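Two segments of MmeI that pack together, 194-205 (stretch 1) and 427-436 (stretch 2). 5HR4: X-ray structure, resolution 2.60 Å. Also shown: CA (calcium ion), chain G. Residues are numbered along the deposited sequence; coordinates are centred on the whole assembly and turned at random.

Stretch 1 (194-205) LFCLFAEDTTIF
Stretch 2 (427-436) WLTDHQMNMK

Two nearly parallel helices, their N-to-C directions 10° apart and their axes 11.3 Å apart at closest approach, bring these segments of MmeI together. Stretch 1 enters already helical, in a helix that begins before Leu194, with phi/psi near -65/-40, and the chain then turns through Thr202 and Thr203; stretch 2 is helical throughout, in a helix that extends beyond both its ends. The register is set by Phe195 CA and Leu428 CA, 7.5 Å apart, and farther along by Thr202 CA and Gln432 CA, 8.8 Å apart. No hydrogen bond crosses the contact, which buries 454 Å² in all; packing of side chains does the work.

Leu428 fills the space at the N-terminal end. Its chi1 of -49° (m) and chi2 of -178° (t) extend the isobutyl group between three residues of stretch 1. Leu428 CD2 lies 4.0 Å from Phe195 CD2 and 3.5 Å from Phe198 CD2, while Leu428 CD1 is 4.5 Å from Leu194 CG. A branched aliphatic chain suits this place because its two methyls can meet different neighbours. Leu194 (t, chi2 60°) leaves its backbone sideways, but its end comes nearer to the other helix.

Phe198 has the most area covered by the other stretch of any residue in stretch 1, and its CA-to-CB bond points toward stretch 2. With chi1 172° (t) and chi2 82°, its ring presents one face to Leu428 CB, which sits 4.3 Å from the ring centroid and only 4° off the normal, a well-centred CH-pi contact. Gln432 CG approaches the ring edge, 3.9 Å from Phe198 CE1, so the aliphatic part of a polar side chain packs here while its amide nitrogen is hydrogen-bonded elsewhere in the structure.

His431 answers from stretch 2. Its chi1 of -170° (t) and chi2 of 60° carry the imidazole across to the turn. It meets Phe198 rim to rim, with planes at 86° and centroids 5.8 Å apart; Phe198 CE2 and His431 CD2 are 3.5 Å apart. Ile204, m at chi1 and t at chi2, starts sideways but brings CG1 over one face of the imidazole, 3.5 Å from its centroid and 25° off the normal. At the ring edge Thr202 CG2 comes within 2.9 Å of His431 NE2, a very tight approach. A flat ring thus serves both as a surface for isoleucine and as an edge for threonine.

The turn places these groups. Thr202, at phi/psi -125/-166, takes chi1 -57° (m), which directs OG1 back to the helix in a weak hydrogen bond to Phe198 O (3.3 Å) and leaves CG2 for His431 and for Met435 CG, 4.0 Å away. Phe205 N closes the turn on Ala199 O at 3.2 Å. Met435, with all three chi angles m, curls its flexible chain so that SD lies 3.5 Å from Thr203 OG1. Asp201 faces another task: its OD1 and OD2 each bind the calcium ion at 2.4 Å.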

# COMPACT_ATOMS: atom_id res chain seq x y z
N LEU A 194 6.78 25.39 -12.80
CA LEU A 194 7.52 24.86 -11.66
C LEU A 194 9.01 25.06 -11.85
O LEU A 194 9.72 25.48 -10.93
CB LEU A 194 7.19 23.39 -11.48
CG LEU A 194 7.86 22.74 -10.29
CD1 LEU A 194 7.42 23.44 -9.01
CD2 LEU A 194 7.48 21.27 -10.28
N PHE A 195 9.50 24.77 -13.06
CA PHE A 195 10.91 24.98 -13.33
C PHE A 195 11.26 26.46 -13.20
O PHE A 195 12.31 26.80 -12.66
CB PHE A 195 11.26 24.46 -14.72
CG PHE A 195 12.65 24.79 -15.16
CD1 PHE A 195 12.94 26.02 -15.73
CD2 PHE A 195 13.67 23.87 -15.01
CE1 PHE A 195 14.20 26.33 -16.13
CE2 PHE A 195 14.95 24.17 -15.42
CZ PHE A 195 15.22 25.41 -15.98
N CYS A 196 10.40 27.34 -13.68
CA CYS A 196 10.71 28.76 -13.53
C CYS A 196 10.76 29.16 -12.06
O CYS A 196 11.62 29.95 -11.66
CB CYS A 196 9.70 29.60 -14.32
SG CYS A 196 9.92 29.46 -16.11
N LEU A 197 9.85 28.63 -11.23
CA LEU A 197 9.87 29.01 -9.82
C LEU A 197 11.16 28.55 -9.16
O LEU A 197 11.78 29.31 -8.40
CB LEU A 197 8.65 28.45 -9.09
CG LEU A 197 7.33 29.06 -9.56
CD1 LEU A 197 6.19 28.24 -9.06
CD2 LEU A 197 7.22 30.49 -9.07
N PHE A 198 11.61 27.34 -9.47
CA PHE A 198 12.88 26.87 -8.96
C PHE A 198 14.05 27.68 -9.51
O PHE A 198 15.03 27.94 -8.80
CB PHE A 198 13.04 25.38 -9.29
CG PHE A 198 14.39 24.82 -8.97
CD1 PHE A 198 14.69 24.42 -7.67
CD2 PHE A 198 15.37 24.70 -9.95
CE1 PHE A 198 15.94 23.87 -7.36
CE2 PHE A 198 16.61 24.17 -9.66
CZ PHE A 198 16.91 23.75 -8.35
N ALA A 199 13.96 28.10 -10.78
CA ALA A 199 15.12 28.67 -11.45
C ALA A 199 15.45 30.07 -10.93
O ALA A 199 16.63 30.43 -10.83
CB ALA A 199 14.89 28.72 -12.96
N GLU A 200 14.44 30.88 -10.61
CA GLU A 200 14.76 32.23 -10.17
C GLU A 200 15.33 32.26 -8.76
O GLU A 200 15.99 33.24 -8.38
CB GLU A 200 13.54 33.15 -10.26
CG GLU A 200 12.39 32.80 -9.35
CD GLU A 200 11.21 33.75 -9.57
OE1 GLU A 200 11.47 34.85 -10.13
OE2 GLU A 200 10.05 33.43 -9.17
N ASP A 201 15.11 31.19 -7.98
CA ASP A 201 15.58 31.07 -6.61
C ASP A 201 16.93 30.37 -6.53
O ASP A 201 17.44 30.11 -5.43
CB ASP A 201 14.55 30.33 -5.78
CG ASP A 201 13.39 31.19 -5.42
OD1 ASP A 201 13.54 32.43 -5.60
OD2 ASP A 201 12.35 30.65 -4.96
N THR A 202 17.49 30.03 -7.67
CA THR A 202 18.82 29.48 -7.79
C THR A 202 19.54 30.39 -8.78
O THR A 202 19.08 31.49 -9.11
CB THR A 202 18.72 28.01 -8.20
OG1 THR A 202 17.92 27.31 -7.23
CG2 THR A 202 20.10 27.38 -8.24
N THR A 203 20.68 29.93 -9.28
CA THR A 203 21.46 30.74 -10.19
C THR A 203 21.15 30.45 -11.65
O THR A 203 21.93 30.84 -12.52
CB THR A 203 22.93 30.52 -9.90
OG1 THR A 203 23.18 29.11 -9.88
CG2 THR A 203 23.26 31.11 -8.54
N ILE A 204 20.04 29.77 -11.94
CA ILE A 204 19.70 29.47 -13.32
C ILE A 204 19.23 30.73 -14.04
O ILE A 204 19.77 31.10 -15.09
CB ILE A 204 18.65 28.36 -13.40
CG1 ILE A 204 19.21 27.07 -12.79
CG2 ILE A 204 18.29 28.13 -14.85
CD1 ILE A 204 18.26 25.91 -12.85
N PHE A 205 18.20 31.38 -13.50
CA PHE A 205 17.93 32.78 -13.78
C PHE A 205 18.64 33.63 -12.74
O PHE A 205 18.91 33.18 -11.62
CB PHE A 205 16.44 33.12 -13.73
CG PHE A 205 15.55 32.26 -14.60
CD1 PHE A 205 16.07 31.40 -15.55
CD2 PHE A 205 14.17 32.35 -14.47
CE1 PHE A 205 15.22 30.63 -16.34
CE2 PHE A 205 13.33 31.59 -15.26
CZ PHE A 205 13.86 30.73 -16.20
N TRP A 427 15.42 16.87 -13.23
CA TRP A 427 16.31 17.96 -13.60
C TRP A 427 16.57 18.91 -12.44
O TRP A 427 17.70 19.39 -12.26
CB TRP A 427 15.74 18.75 -14.78
CG TRP A 427 15.96 18.11 -16.11
CD1 TRP A 427 17.14 17.66 -16.64
CD2 TRP A 427 14.96 17.91 -17.11
NE1 TRP A 427 16.92 17.16 -17.91
CE2 TRP A 427 15.59 17.31 -18.22
CE3 TRP A 427 13.58 18.17 -17.18
CZ2 TRP A 427 14.90 16.98 -19.37
CZ3 TRP A 427 12.90 17.84 -18.31
CH2 TRP A 427 13.55 17.24 -19.39
N LEU A 428 15.55 19.21 -11.64
CA LEU A 428 15.76 20.05 -10.45
C LEU A 428 16.72 19.38 -9.48
O LEU A 428 17.61 20.03 -8.92
CB LEU A 428 14.42 20.35 -9.76
CG LEU A 428 13.24 20.86 -10.59
CD1 LEU A 428 12.02 21.15 -9.70
CD2 LEU A 428 13.61 22.06 -11.46
N THR A 429 16.57 18.07 -9.26
CA THR A 429 17.53 17.38 -8.42
C THR A 429 18.92 17.44 -9.02
O THR A 429 19.90 17.70 -8.31
CB THR A 429 17.10 15.93 -8.18
OG1 THR A 429 15.68 15.87 -7.95
CG2 THR A 429 17.80 15.41 -6.95
N ASP A 430 19.03 17.24 -10.33
CA ASP A 430 20.30 17.44 -11.02
C ASP A 430 20.89 18.79 -10.66
O ASP A 430 22.02 18.86 -10.16
CB ASP A 430 20.10 17.34 -12.53
CG ASP A 430 21.40 17.59 -13.30
OD1 ASP A 430 22.26 16.69 -13.30
OD2 ASP A 430 21.54 18.68 -13.92
N HIS A 431 20.14 19.87 -10.87
CA HIS A 431 20.70 21.18 -10.56
C HIS A 431 21.00 21.34 -9.08
O HIS A 431 22.02 21.94 -8.72
CB HIS A 431 19.76 22.29 -10.97
CG HIS A 431 20.39 23.64 -10.88
ND1 HIS A 431 21.52 23.97 -11.61
CD2 HIS A 431 20.06 24.74 -10.17
CE1 HIS A 431 21.85 25.22 -11.35
NE2 HIS A 431 20.99 25.71 -10.48
N GLN A 432 20.12 20.85 -8.20
CA GLN A 432 20.40 20.91 -6.78
C GLN A 432 21.74 20.26 -6.46
O GLN A 432 22.54 20.81 -5.70
CB GLN A 432 19.28 20.25 -5.98
CG GLN A 432 18.22 21.24 -5.52
CD GLN A 432 17.02 20.55 -4.94
OE1 GLN A 432 16.80 19.37 -5.20
NE2 GLN A 432 16.24 21.28 -4.13
N MET A 433 22.02 19.10 -7.06
CA MET A 433 23.29 18.43 -6.83
C MET A 433 24.45 19.16 -7.50
O MET A 433 25.54 19.27 -6.92
CB MET A 433 23.22 16.98 -7.30
CG MET A 433 22.22 16.16 -6.51
SD MET A 433 22.41 16.31 -4.71
CE MET A 433 24.08 15.75 -4.52
N ASN A 434 24.24 19.66 -8.73
CA ASN A 434 25.31 20.42 -9.36
C ASN A 434 25.72 21.60 -8.49
O ASN A 434 26.91 21.91 -8.37
CB ASN A 434 24.89 20.90 -10.76
CG ASN A 434 24.50 19.76 -11.67
OD1 ASN A 434 25.00 18.64 -11.52
ND2 ASN A 434 23.58 20.01 -12.59
N MET A 435 24.74 22.25 -7.84
CA MET A 435 25.08 23.32 -6.91
C MET A 435 25.85 22.78 -5.70
O MET A 435 26.78 23.43 -5.21
CB MET A 435 23.83 24.08 -6.46
CG MET A 435 23.20 25.05 -7.48
SD MET A 435 24.29 26.11 -8.49
CE MET A 435 25.32 26.87 -7.21
N LYS A 436 25.48 21.58 -5.22
CA LYS A 436 26.17 21.03 -4.06
C LYS A 436 27.62 20.65 -4.40
O LYS A 436 28.52 20.88 -3.59
CB LYS A 436 25.40 19.83 -3.50
CA CA G . 11.26 32.83 -4.91
O HOH W 1 11.50 34.79 -6.28